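Long-range contacts in serine-pyruvate aminotransferase (AgxT) (Sulfolobus solfataricus, PDB 3ZRP), which probably catalyses transfer of amino groups between amino acids and keto acids, with serine and pyruvate as its named pair, using pyridoxal 5'-phosphate: residues P60-A66 with G196-L200; T134-T138 with S166-E172; L159-V165 with V180-A186; Y220-W226 with Y240-P244. All coordinates share one frame; numbering follows the deposited sequence. Where two conformers were deposited one is given.

Interactions 1, 2 and 3 surround one cofactor. Interaction 1 joins sheet strands 55-60 and 197-202, interaction 3 joins the parallel strands 157-163 and 182-186, and 182-186 is also the neighbour of 197-202; the centres of interactions 1 and 3 lie about 12 Å apart. Interaction 2 joins the segments that follow strands 128-134 and 157-163, its centre about 10 Å from that of interaction 3. Along the chain, interactions 2 and 3 alternate their segments inside the loop closed by interaction 1, and interaction 4 follows. Interaction 4 touches interaction 1 through P60, with Y220 and W226, yet serves the cofactor of the second subunit, so each cofactor site is built from both chains.

Interaction 1: P60-A66 with G196-L200; sequences PGGGTSA and GLGLL. With PLP (pyridoxal-5'-phosphate), chain C.
L200 has its CG anti to its own carbonyl carbon (chi1 -60°), a torsion that turns CG toward A66. Of its two methyls, L200 CD1 lies 3.9 Å from A66 CB and L200 CD2 3.5 Å from A66 O. In T64, OG1 is likewise anti to the carbonyl carbon (chi1 -50°), and from there it donates to O3P of PLP, as T64 N does over 2.8 Å. G63 N donates to O1P at 2.9 Å. This is a strand-turn-helix phosphate site: strand 55-60 ends at P60, G62 is the N-cap, and the amides of the first helical turn face the phosphate, whose charge the helix end probably helps to offset. Side chains on G62 or G63 would run into the phosphate oxygens. Apart from the A66-L200 packing, backbone atoms and a water join the turn to G196-L200. P60 and L197 form an antiparallel non-hydrogen-bonded pair with diverging side chains. Next to it, G61 N donates to G196 O over 2.9 Å (154° at the hydrogen), coming in well above the carbonyl plane, while the water links G61 O to G196 N. G62 CA and L197 O make a CA-H...O contact of 3.5 Å. G198 packs against the turn, its CA near G62 O; a CB there would clash with G62 O and crowd A66 CB. Within the turn G62 N donates to S65 OG over 3.0 Å. T64 OG1 also meets R91, and Y220 of the second subunit packs on T64 and S65.

Interaction 2: T134-T138 with S166-E172; sequences THVET and SSVGAEE. With PLP (pyridoxal-5'-phosphate), chain C.
T138 OG1 bonds the phenolic O3 of PLP at a modelled distance too short to be taken literally, and S166 OG from the other segment lies near both. T138 OG1 and S166 OG share a hydrogen bond of 2.8 Å in which either may be the donor. S166 OG stands 3.2 Å from PLP O3; S166 was modelled in two conformers, so both of its distances are less certain. Behind them V136 turns its isopropyl group onto S166-E172, with CG2 3.8 Å from S167 CB and across the carboxylate end of E171, whose oxygens are held by N299 and R143. Water 3 takes the amide hydrogens of V136 and S166. As in other fold-type I enzymes, these connections leave the C-terminal ends of parallel strands, here 128-134 and 157-163, where the cofactor sits. H135 points its CG anti to the backbone N (chi1 -162°), sending the imidazole along S167 until its edge meets E172: H135 CE1 is 3.3 Å from E172 O in the ring plane, and water 2 joins NE2 to the same carbonyl. With alanine in place of H135, water 2 would probably lose its ring partner and a gap would open beside S167. Within S166-E172, S167 O accepts from both A170 N and E171 N.

Interaction 3: L159-V165 with V180-A186; sequences LIVVDGV and VDVYLTA. With PLP (pyridoxal-5'-phosphate), chain C.
V165 and L184 meet directly beside the cofactor, V165 CG2 3.8 Å from L184 CD1, while the V165 side chain also lies against the pyridine ring, V165 CG1 3.6 Å from PLP C4. D163 OD2 stands 2.8 Å from PLP N1. The other carboxylate oxygen, D163 OD1, accepts from V165 N over 3.0 Å in an Asx turn, which holds the carboxylate and V165 in one unit. Behind this first shell run parallel neighbours of the central sheet. V162 N donates to V182 O and L184 N to V162 O, and G164 N continues the pattern to L184 O. At the far end I160 O accepts from both D181 N and V182 N, and D181 OD2 takes I160 N at 2.9 Å with its anti lone pair; R154 and S203 also hold that carboxylate. V161, D163, V182 and L184 share one face of the sheet, with W92 over it. On the other, V162 CB sits over the centre of the Y183 ring, 3.8 Å from the centroid in a CH-pi contact, with G164 CA at the ring edge. Replacing Y183 by a leucine is likely to take the aromatic face from V162 CB and the ring edge from beside G164 CA. A carboxylate fixed so close to N1 is consistent with a proton held on the ring nitrogen, as in other fold-type I aminotransferases.

Interaction 4: Y220-W226 with Y240-P244; sequences YLDLRNW and YFATP. With PLP (pyridoxal-5'-phosphate), chain D.
F241 fills the angle between N225 and W226, and its side chain can be followed outward. F241 CB lies 3.3 Å from N225 O. With CG anti to the backbone N (chi1 163°), the ring then slides between the two helical residues. CD1, CE1 and CZ lie against N225: F241 CE1 is 3.6 Å from N225 CG, and N225 CB stands over the ring centre, 3.4 Å from the F241 centroid, as a CH-pi contact. The N225 amide plane and the F241 ring plane are 23° apart, and N225 ND2 is held by Y219 O. On the other border F241 CD2 presses on the indole face, 3.4 Å from W226 CE2, and F241 CE2 follows; this makes a T-shaped pair with F241 giving the edge and W226 the face, planes at 87°. W226 NE1 donates to Y220 O over 2.8 Å in the ring plane, which probably helps fix the rotation of the indole. Next along the loop, A242 CB lies 3.7 Å from Y220 CE1. It also touches W226 CH2. The loop reaches the dimer interface, where R91 NH1 of the second subunit donates to F241 O. A water held by Y220 OH and T243 O donates to O3P of the PLP of chain D. Three neutral donors of this loop, T243 N, T243 OG1 and Y240 OH, gather on its O1P and are likely to help stabilise the negative phosphate of a site otherwise held by the second subunit.

Interaction 1: P60-A66 with G196-L200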
# COMPACT_ATOMS: atom_id res chain seq x y z
N PRO A 60 1.72 -2.31 4.25
CA PRO A 60 1.15 -1.92 2.95
C PRO A 60 1.92 -2.44 1.76
O PRO A 60 3.13 -2.67 1.83
CB PRO A 60 1.21 -0.37 2.99
CG PRO A 60 1.41 -0.03 4.46
CD PRO A 60 2.26 -1.16 4.98
N GLY A 61 1.19 -2.56 0.65
CA GLY A 61 1.75 -2.85 -0.65
C GLY A 61 1.25 -4.17 -1.18
O GLY A 61 0.11 -4.28 -1.67
N GLY A 62 2.12 -5.16 -1.12
CA GLY A 62 1.78 -6.49 -1.61
C GLY A 62 2.95 -7.42 -1.46
O GLY A 62 3.85 -7.17 -0.66
N GLY A 63 2.93 -8.50 -2.23
CA GLY A 63 4.03 -9.46 -2.19
C GLY A 63 5.39 -8.81 -2.42
O GLY A 63 6.36 -9.15 -1.77
N THR A 64 5.49 -7.85 -3.36
CA THR A 64 6.80 -7.19 -3.60
C THR A 64 7.35 -6.35 -2.40
O THR A 64 8.56 -6.36 -2.13
CB THR A 64 6.74 -6.30 -4.91
OG1 THR A 64 6.19 -7.10 -5.96
CG2 THR A 64 8.11 -5.81 -5.27
N SER A 65 6.46 -5.65 -1.68
CA SER A 65 6.90 -4.83 -0.57
C SER A 65 7.27 -5.79 0.57
O SER A 65 8.30 -5.57 1.20
CB SER A 65 5.87 -3.82 -0.09
OG SER A 65 4.65 -4.39 0.34
N ALA A 66 6.53 -6.88 0.68
CA ALA A 66 6.89 -7.90 1.70
C ALA A 66 8.28 -8.46 1.38
O ALA A 66 9.15 -8.53 2.26
CB ALA A 66 5.86 -9.01 1.77
N GLY A 196 -3.48 -4.83 -1.69
CA GLY A 196 -2.94 -3.69 -0.93
C GLY A 196 -2.12 -4.00 0.32
O GLY A 196 -1.62 -3.08 0.97
N LEU A 197 -1.96 -5.29 0.63
CA LEU A 197 -1.23 -5.74 1.81
C LEU A 197 -0.20 -6.81 1.49
O LEU A 197 -0.50 -7.76 0.75
CB LEU A 197 -2.20 -6.30 2.87
CG LEU A 197 -3.29 -5.35 3.37
CD1 LEU A 197 -4.30 -6.15 4.25
CD2 LEU A 197 -2.68 -4.19 4.13
N GLY A 198 1.00 -6.66 2.04
CA GLY A 198 1.99 -7.73 2.08
C GLY A 198 1.88 -8.34 3.47
O GLY A 198 1.50 -7.63 4.40
N LEU A 199 2.12 -9.65 3.59
CA LEU A 199 1.97 -10.36 4.88
C LEU A 199 3.20 -11.20 5.19
O LEU A 199 3.69 -11.91 4.33
CB LEU A 199 0.73 -11.26 4.87
CG LEU A 199 -0.66 -10.63 4.91
CD1 LEU A 199 -1.00 -10.11 3.57
CD2 LEU A 199 -1.68 -11.67 5.34
N LEU A 200 3.70 -11.14 6.43
CA LEU A 200 4.95 -11.83 6.75
C LEU A 200 4.80 -12.55 8.08
O LEU A 200 4.11 -12.07 8.93
CB LEU A 200 6.13 -10.83 6.83
CG LEU A 200 6.42 -10.03 5.53
CD1 LEU A 200 5.82 -8.59 5.61
CD2 LEU A 200 7.88 -9.98 5.21
N1 PLP C . 5.74 -13.48 -5.91
C2 PLP C . 4.86 -14.28 -6.61
C2A PLP C . 5.10 -15.76 -6.64
C3 PLP C . 3.75 -13.71 -7.27
O3 PLP C . 2.95 -14.44 -7.86
C4 PLP C . 3.52 -12.33 -7.22
C4A PLP C . 2.28 -11.76 -7.92
C5 PLP C . 4.45 -11.55 -6.52
C6 PLP C . 5.55 -12.12 -5.84
C5A PLP C . 4.34 -10.06 -6.40
O4P PLP C . 3.22 -9.62 -5.62
P PLP C . 2.60 -8.17 -5.74
O1P PLP C . 1.49 -8.24 -4.73
O2P PLP C . 2.14 -8.12 -7.16
O3P PLP C . 3.73 -7.27 -5.40
O HOH W 1 -1.49 -6.39 -2.72

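Interaction 2: T134-T138 with S166-E172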
# COMPACT_ATOMS: atom_id res chain seq x y z
N THR A 134 11.10 -19.65 -3.73
CA THR A 134 9.72 -19.35 -4.17
C THR A 134 8.89 -20.60 -4.04
O THR A 134 9.19 -21.62 -4.72
CB THR A 134 9.71 -18.92 -5.65
OG1 THR A 134 10.72 -17.94 -5.86
CG2 THR A 134 8.32 -18.36 -6.06
N HIS A 135 7.82 -20.56 -3.23
CA HIS A 135 7.00 -21.77 -3.05
C HIS A 135 6.30 -22.17 -4.36
O HIS A 135 6.44 -23.30 -4.85
CB HIS A 135 6.02 -21.63 -1.90
CG HIS A 135 5.48 -22.93 -1.41
ND1 HIS A 135 4.70 -23.02 -0.27
CD2 HIS A 135 5.65 -24.20 -1.85
CE1 HIS A 135 4.39 -24.29 -0.06
NE2 HIS A 135 4.96 -25.03 -1.01
N VAL A 136 5.56 -21.23 -4.96
CA VAL A 136 4.99 -21.47 -6.29
C VAL A 136 5.43 -20.32 -7.19
O VAL A 136 5.16 -19.18 -6.88
CB VAL A 136 3.45 -21.54 -6.22
CG1 VAL A 136 2.84 -21.49 -7.64
CG2 VAL A 136 2.99 -22.78 -5.45
N GLU A 137 6.15 -20.66 -8.26
CA GLU A 137 6.54 -19.72 -9.30
C GLU A 137 5.38 -19.49 -10.27
O GLU A 137 5.10 -20.31 -11.16
CB GLU A 137 7.79 -20.22 -10.03
CG GLU A 137 8.24 -19.38 -11.21
CD GLU A 137 8.41 -17.92 -10.86
OE1 GLU A 137 9.24 -17.60 -9.97
OE2 GLU A 137 7.73 -17.08 -11.50
N THR A 138 4.73 -18.35 -10.11
CA THR A 138 3.51 -18.00 -10.82
C THR A 138 3.69 -17.95 -12.32
O THR A 138 2.76 -18.24 -13.06
CB THR A 138 3.01 -16.62 -10.31
OG1 THR A 138 2.98 -16.65 -8.89
CG2 THR A 138 1.59 -16.27 -10.85
N SER A 166 1.85 -17.02 -4.08
CA SER A 166 0.91 -17.90 -4.78
C SER A 166 0.78 -19.30 -4.16
O SER A 166 0.35 -20.26 -4.83
CB SER A 166 1.28 -18.01 -6.25
OG SER A 166 1.04 -16.79 -6.88
N SER A 167 1.15 -19.44 -2.90
CA SER A 167 0.97 -20.73 -2.23
C SER A 167 0.15 -20.72 -0.91
O SER A 167 -0.65 -21.65 -0.65
CB SER A 167 2.33 -21.41 -2.00
OG SER A 167 2.99 -20.74 -0.94
N VAL A 168 0.35 -19.69 -0.08
CA VAL A 168 -0.30 -19.62 1.22
C VAL A 168 -1.83 -19.53 1.03
O VAL A 168 -2.32 -18.72 0.24
CB VAL A 168 0.23 -18.43 2.10
CG1 VAL A 168 -0.50 -18.36 3.46
CG2 VAL A 168 1.74 -18.54 2.28
N GLY A 169 -2.54 -20.39 1.75
CA GLY A 169 -3.99 -20.49 1.66
C GLY A 169 -4.43 -21.54 0.66
O GLY A 169 -5.63 -21.75 0.49
N ALA A 170 -3.48 -22.20 0.00
CA ALA A 170 -3.84 -23.20 -1.02
C ALA A 170 -2.96 -24.46 -1.00
O ALA A 170 -3.47 -25.56 -1.24
CB ALA A 170 -3.79 -22.56 -2.42
N GLU A 171 -1.66 -24.29 -0.76
CA GLU A 171 -0.70 -25.40 -0.68
C GLU A 171 -0.42 -25.60 0.79
O GLU A 171 -0.58 -24.67 1.60
CB GLU A 171 0.63 -25.09 -1.42
CG GLU A 171 0.50 -24.58 -2.87
CD GLU A 171 0.40 -25.70 -3.93
OE1 GLU A 171 0.40 -26.90 -3.59
OE2 GLU A 171 0.33 -25.37 -5.12
N GLU A 172 -0.01 -26.81 1.17
CA GLU A 172 0.47 -27.02 2.54
C GLU A 172 1.62 -26.06 2.85
O GLU A 172 2.59 -25.96 2.08
CB GLU A 172 0.93 -28.46 2.77
CG GLU A 172 1.24 -28.72 4.24
CD GLU A 172 1.94 -30.05 4.53
OE1 GLU A 172 2.43 -30.72 3.59
OE2 GLU A 172 2.01 -30.42 5.72
N1 PLP C . 5.74 -13.48 -5.91
C2 PLP C . 4.86 -14.28 -6.61
C2A PLP C . 5.10 -15.76 -6.64
C3 PLP C . 3.75 -13.71 -7.27
O3 PLP C . 2.95 -14.44 -7.86
C4 PLP C . 3.52 -12.33 -7.22
C4A PLP C . 2.28 -11.76 -7.92
C5 PLP C . 4.45 -11.55 -6.52
C6 PLP C . 5.55 -12.12 -5.84
C5A PLP C . 4.34 -10.06 -6.40
O4P PLP C . 3.22 -9.62 -5.62
P PLP C . 2.60 -8.17 -5.74
O1P PLP C . 1.49 -8.24 -4.73
O2P PLP C . 2.14 -8.12 -7.16
O3P PLP C . 3.73 -7.27 -5.40
O HOH W 2 3.35 -27.55 -0.01
O HOH W 3 4.69 -18.42 -4.22

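Interaction 3: L159-V165 with V180-A186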
# COMPACT_ATOMS: atom_id res chain seq x y z
N LEU A 159 19.60 -17.84 7.63
CA LEU A 159 18.20 -17.42 7.43
C LEU A 159 17.60 -18.02 6.17
O LEU A 159 18.25 -18.08 5.14
CB LEU A 159 18.10 -15.88 7.36
CG LEU A 159 18.44 -15.06 8.59
CD1 LEU A 159 18.47 -13.53 8.26
CD2 LEU A 159 17.45 -15.34 9.72
N ILE A 160 16.34 -18.46 6.26
CA ILE A 160 15.62 -18.95 5.07
C ILE A 160 14.29 -18.20 4.93
O ILE A 160 13.51 -18.11 5.88
CB ILE A 160 15.38 -20.49 5.15
CG1 ILE A 160 16.73 -21.24 5.24
CG2 ILE A 160 14.65 -21.03 3.91
CD1 ILE A 160 16.54 -22.70 5.64
N VAL A 161 14.09 -17.62 3.74
CA VAL A 161 12.87 -16.90 3.42
C VAL A 161 12.16 -17.59 2.26
O VAL A 161 12.80 -18.08 1.31
CB VAL A 161 13.13 -15.37 3.15
CG1 VAL A 161 13.99 -14.75 4.26
CG2 VAL A 161 13.77 -15.13 1.78
N VAL A 162 10.83 -17.64 2.35
CA VAL A 162 10.03 -18.28 1.28
C VAL A 162 8.97 -17.31 0.81
O VAL A 162 8.20 -16.80 1.61
CB VAL A 162 9.33 -19.57 1.77
CG1 VAL A 162 8.54 -20.23 0.63
CG2 VAL A 162 10.35 -20.57 2.41
N ASP A 163 8.98 -17.02 -0.49
CA ASP A 163 7.91 -16.28 -1.12
C ASP A 163 6.75 -17.24 -1.38
O ASP A 163 6.81 -18.07 -2.30
CB ASP A 163 8.45 -15.68 -2.43
CG ASP A 163 7.35 -15.17 -3.38
OD1 ASP A 163 6.16 -15.09 -3.05
OD2 ASP A 163 7.71 -14.85 -4.52
N GLY A 164 5.72 -17.16 -0.52
CA GLY A 164 4.46 -17.88 -0.68
C GLY A 164 3.29 -17.05 -1.17
O GLY A 164 2.14 -17.34 -0.86
N VAL A 165 3.57 -16.03 -1.98
CA VAL A 165 2.52 -15.19 -2.53
C VAL A 165 1.43 -16.02 -3.28
O VAL A 165 0.23 -15.76 -3.11
CB VAL A 165 3.09 -14.08 -3.44
CG1 VAL A 165 1.98 -13.28 -4.12
CG2 VAL A 165 3.95 -13.10 -2.61
N VAL A 180 11.19 -22.12 8.93
CA VAL A 180 11.38 -20.99 7.99
C VAL A 180 11.51 -19.74 8.84
O VAL A 180 10.85 -19.60 9.88
CB VAL A 180 10.18 -20.86 7.01
CG1 VAL A 180 10.33 -19.60 6.06
CG2 VAL A 180 10.04 -22.12 6.19
N ASP A 181 12.37 -18.82 8.41
CA ASP A 181 12.56 -17.58 9.16
C ASP A 181 11.65 -16.44 8.75
O ASP A 181 11.26 -15.62 9.60
CB ASP A 181 14.03 -17.18 9.13
CG ASP A 181 14.89 -18.22 9.80
OD1 ASP A 181 14.70 -18.41 11.02
OD2 ASP A 181 15.67 -18.89 9.08
N VAL A 182 11.36 -16.36 7.45
CA VAL A 182 10.32 -15.46 6.90
C VAL A 182 9.50 -16.22 5.88
O VAL A 182 10.02 -16.70 4.89
CB VAL A 182 10.91 -14.21 6.16
CG1 VAL A 182 9.75 -13.30 5.68
CG2 VAL A 182 11.88 -13.41 7.06
N TYR A 183 8.20 -16.32 6.11
CA TYR A 183 7.29 -16.89 5.12
C TYR A 183 6.38 -15.71 4.77
O TYR A 183 5.87 -15.05 5.67
CB TYR A 183 6.49 -18.08 5.72
CG TYR A 183 6.36 -19.23 4.75
CD1 TYR A 183 5.68 -19.07 3.54
CD2 TYR A 183 6.96 -20.48 5.02
CE1 TYR A 183 5.57 -20.11 2.62
CE2 TYR A 183 6.85 -21.55 4.12
CZ TYR A 183 6.16 -21.35 2.90
OH TYR A 183 6.05 -22.35 1.97
N LEU A 184 6.24 -15.38 3.49
CA LEU A 184 5.49 -14.18 3.17
C LEU A 184 4.45 -14.47 2.08
O LEU A 184 4.57 -15.46 1.32
CB LEU A 184 6.44 -13.03 2.78
CG LEU A 184 7.29 -13.24 1.52
CD1 LEU A 184 6.50 -12.87 0.24
CD2 LEU A 184 8.62 -12.45 1.58
N THR A 185 3.42 -13.63 2.05
CA THR A 185 2.39 -13.73 1.04
C THR A 185 1.77 -12.33 0.77
O THR A 185 2.32 -11.30 1.21
CB THR A 185 1.34 -14.85 1.40
OG1 THR A 185 0.50 -15.08 0.27
CG2 THR A 185 0.46 -14.49 2.60
N ALA A 186 0.69 -12.30 0.01
CA ALA A 186 -0.04 -11.05 -0.28
C ALA A 186 -1.51 -11.26 0.02
O ALA A 186 -1.95 -12.40 0.15
CB ALA A 186 0.16 -10.65 -1.76
N1 PLP C . 5.74 -13.48 -5.91
C2 PLP C . 4.86 -14.28 -6.61
C2A PLP C . 5.10 -15.76 -6.64
C3 PLP C . 3.75 -13.71 -7.27
O3 PLP C . 2.95 -14.44 -7.86
C4 PLP C . 3.52 -12.33 -7.22
C4A PLP C . 2.28 -11.76 -7.92
C5 PLP C . 4.45 -11.55 -6.52
C6 PLP C . 5.55 -12.12 -5.84
C5A PLP C . 4.34 -10.06 -6.40
O4P PLP C . 3.22 -9.62 -5.62
P PLP C . 2.60 -8.17 -5.74
O1P PLP C . 1.49 -8.24 -4.73
O2P PLP C . 2.14 -8.12 -7.16
O3P PLP C . 3.73 -7.27 -5.40
O HOH W 4 -1.63 -16.89 -1.44

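Interaction 4: Y220-W226 with Y240-P244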
# COMPACT_ATOMS: atom_id res chain seq x y z
N TYR A 220 10.06 3.19 5.12
CA TYR A 220 8.74 2.56 5.00
C TYR A 220 8.72 1.04 5.12
O TYR A 220 7.76 0.47 5.66
CB TYR A 220 8.08 2.93 3.66
CG TYR A 220 6.57 2.92 3.69
CD1 TYR A 220 5.86 3.83 4.45
CD2 TYR A 220 5.86 2.01 2.89
CE1 TYR A 220 4.43 3.83 4.44
CE2 TYR A 220 4.46 2.01 2.87
CZ TYR A 220 3.77 2.92 3.64
OH TYR A 220 2.40 2.89 3.60
N LEU A 221 9.77 0.39 4.62
CA LEU A 221 9.82 -1.08 4.58
C LEU A 221 10.72 -1.69 5.61
O LEU A 221 11.02 -2.89 5.54
CB LEU A 221 10.19 -1.61 3.18
CG LEU A 221 9.25 -1.15 2.06
CD1 LEU A 221 9.69 -1.71 0.70
CD2 LEU A 221 7.80 -1.50 2.32
N ASP A 222 11.18 -0.90 6.57
CA ASP A 222 11.88 -1.49 7.72
C ASP A 222 10.82 -2.07 8.65
O ASP A 222 9.96 -1.34 9.16
CB ASP A 222 12.75 -0.44 8.42
CG ASP A 222 13.52 -0.99 9.63
OD1 ASP A 222 13.34 -2.18 10.00
OD2 ASP A 222 14.29 -0.20 10.21
N LEU A 223 10.84 -3.40 8.79
CA LEU A 223 9.91 -4.13 9.63
C LEU A 223 9.94 -3.67 11.10
O LEU A 223 8.92 -3.77 11.79
CB LEU A 223 10.14 -5.65 9.52
CG LEU A 223 9.84 -6.27 8.14
CD1 LEU A 223 10.28 -7.75 8.11
CD2 LEU A 223 8.34 -6.08 7.75
N ARG A 224 11.08 -3.11 11.54
CA ARG A 224 11.15 -2.47 12.87
C ARG A 224 10.11 -1.37 13.08
O ARG A 224 9.63 -1.17 14.19
CB ARG A 224 12.56 -1.93 13.17
CG ARG A 224 13.62 -2.99 13.22
CD ARG A 224 15.03 -2.40 13.19
NE ARG A 224 16.02 -3.47 13.11
CZ ARG A 224 16.25 -4.20 12.03
NH1 ARG A 224 15.59 -3.96 10.89
NH2 ARG A 224 17.16 -5.16 12.07
N ASN A 225 9.78 -0.62 12.03
CA ASN A 225 8.82 0.45 12.15
C ASN A 225 7.37 -0.03 12.27
O ASN A 225 6.54 0.66 12.84
CB ASN A 225 8.99 1.46 10.99
CG ASN A 225 10.27 2.23 11.11
OD1 ASN A 225 10.70 2.55 12.21
ND2 ASN A 225 10.91 2.53 9.98
N TRP A 226 7.08 -1.22 11.73
CA TRP A 226 5.71 -1.75 11.77
C TRP A 226 5.47 -2.62 13.00
O TRP A 226 4.33 -2.78 13.42
CB TRP A 226 5.39 -2.57 10.53
CG TRP A 226 5.32 -1.69 9.35
CD1 TRP A 226 6.31 -1.51 8.42
CD2 TRP A 226 4.26 -0.77 9.00
NE1 TRP A 226 5.91 -0.57 7.50
CE2 TRP A 226 4.66 -0.12 7.82
CE3 TRP A 226 3.01 -0.47 9.55
CZ2 TRP A 226 3.85 0.85 7.17
CZ3 TRP A 226 2.20 0.48 8.92
CH2 TRP A 226 2.63 1.13 7.72
N TYR A 240 0.73 4.24 15.94
CA TYR A 240 0.87 4.86 14.61
C TYR A 240 2.31 4.83 14.13
O TYR A 240 3.22 5.35 14.79
CB TYR A 240 0.35 6.29 14.64
CG TYR A 240 0.59 7.01 13.31
CD1 TYR A 240 -0.17 6.70 12.19
CD2 TYR A 240 1.62 7.93 13.19
CE1 TYR A 240 0.07 7.34 10.97
CE2 TYR A 240 1.86 8.58 12.00
CZ TYR A 240 1.09 8.28 10.89
OH TYR A 240 1.37 8.90 9.69
N PHE A 241 2.54 4.21 12.97
CA PHE A 241 3.81 4.42 12.30
C PHE A 241 3.48 5.22 11.05
O PHE A 241 3.91 6.36 10.89
CB PHE A 241 4.50 3.11 11.91
CG PHE A 241 5.60 3.31 10.87
CD1 PHE A 241 6.61 4.27 11.08
CD2 PHE A 241 5.58 2.61 9.66
CE1 PHE A 241 7.61 4.50 10.12
CE2 PHE A 241 6.59 2.84 8.69
CZ PHE A 241 7.58 3.78 8.91
N ALA A 242 2.72 4.58 10.16
CA ALA A 242 2.23 5.26 8.95
C ALA A 242 0.82 4.73 8.71
O ALA A 242 0.50 3.62 9.14
CB ALA A 242 3.14 4.91 7.79
N THR A 243 -0.01 5.49 8.00
CA THR A 243 -1.40 5.06 7.85
C THR A 243 -1.46 3.76 7.02
O THR A 243 -0.96 3.72 5.90
CB THR A 243 -2.27 6.15 7.19
OG1 THR A 243 -2.18 7.35 7.96
CG2 THR A 243 -3.73 5.68 7.14
N PRO A 244 -2.03 2.68 7.59
CA PRO A 244 -2.21 1.43 6.86
C PRO A 244 -3.49 1.43 6.01
O PRO A 244 -4.38 2.30 6.22
CB PRO A 244 -2.34 0.37 8.00
CG PRO A 244 -3.04 1.14 9.05
CD PRO A 244 -2.51 2.55 8.99
N1 PLP D . 2.60 14.28 6.14
C2 PLP D . 1.55 14.88 6.80
C2A PLP D . 1.49 16.39 6.82
C3 PLP D . 0.55 14.10 7.42
O3 PLP D . -0.41 14.66 8.00
C4 PLP D . 0.62 12.70 7.37
C4A PLP D . -0.50 11.88 8.03
C5 PLP D . 1.72 12.12 6.70
C6 PLP D . 2.69 12.90 6.08
C5A PLP D . 1.90 10.64 6.59
O4P PLP D . 0.94 10.00 5.72
P PLP D . 0.64 8.44 5.85
O1P PLP D . 0.28 8.24 7.29
O2P PLP D . -0.45 8.25 4.87
O3P PLP D . 1.93 7.77 5.56
O HOH W 5 1.14 5.06 4.79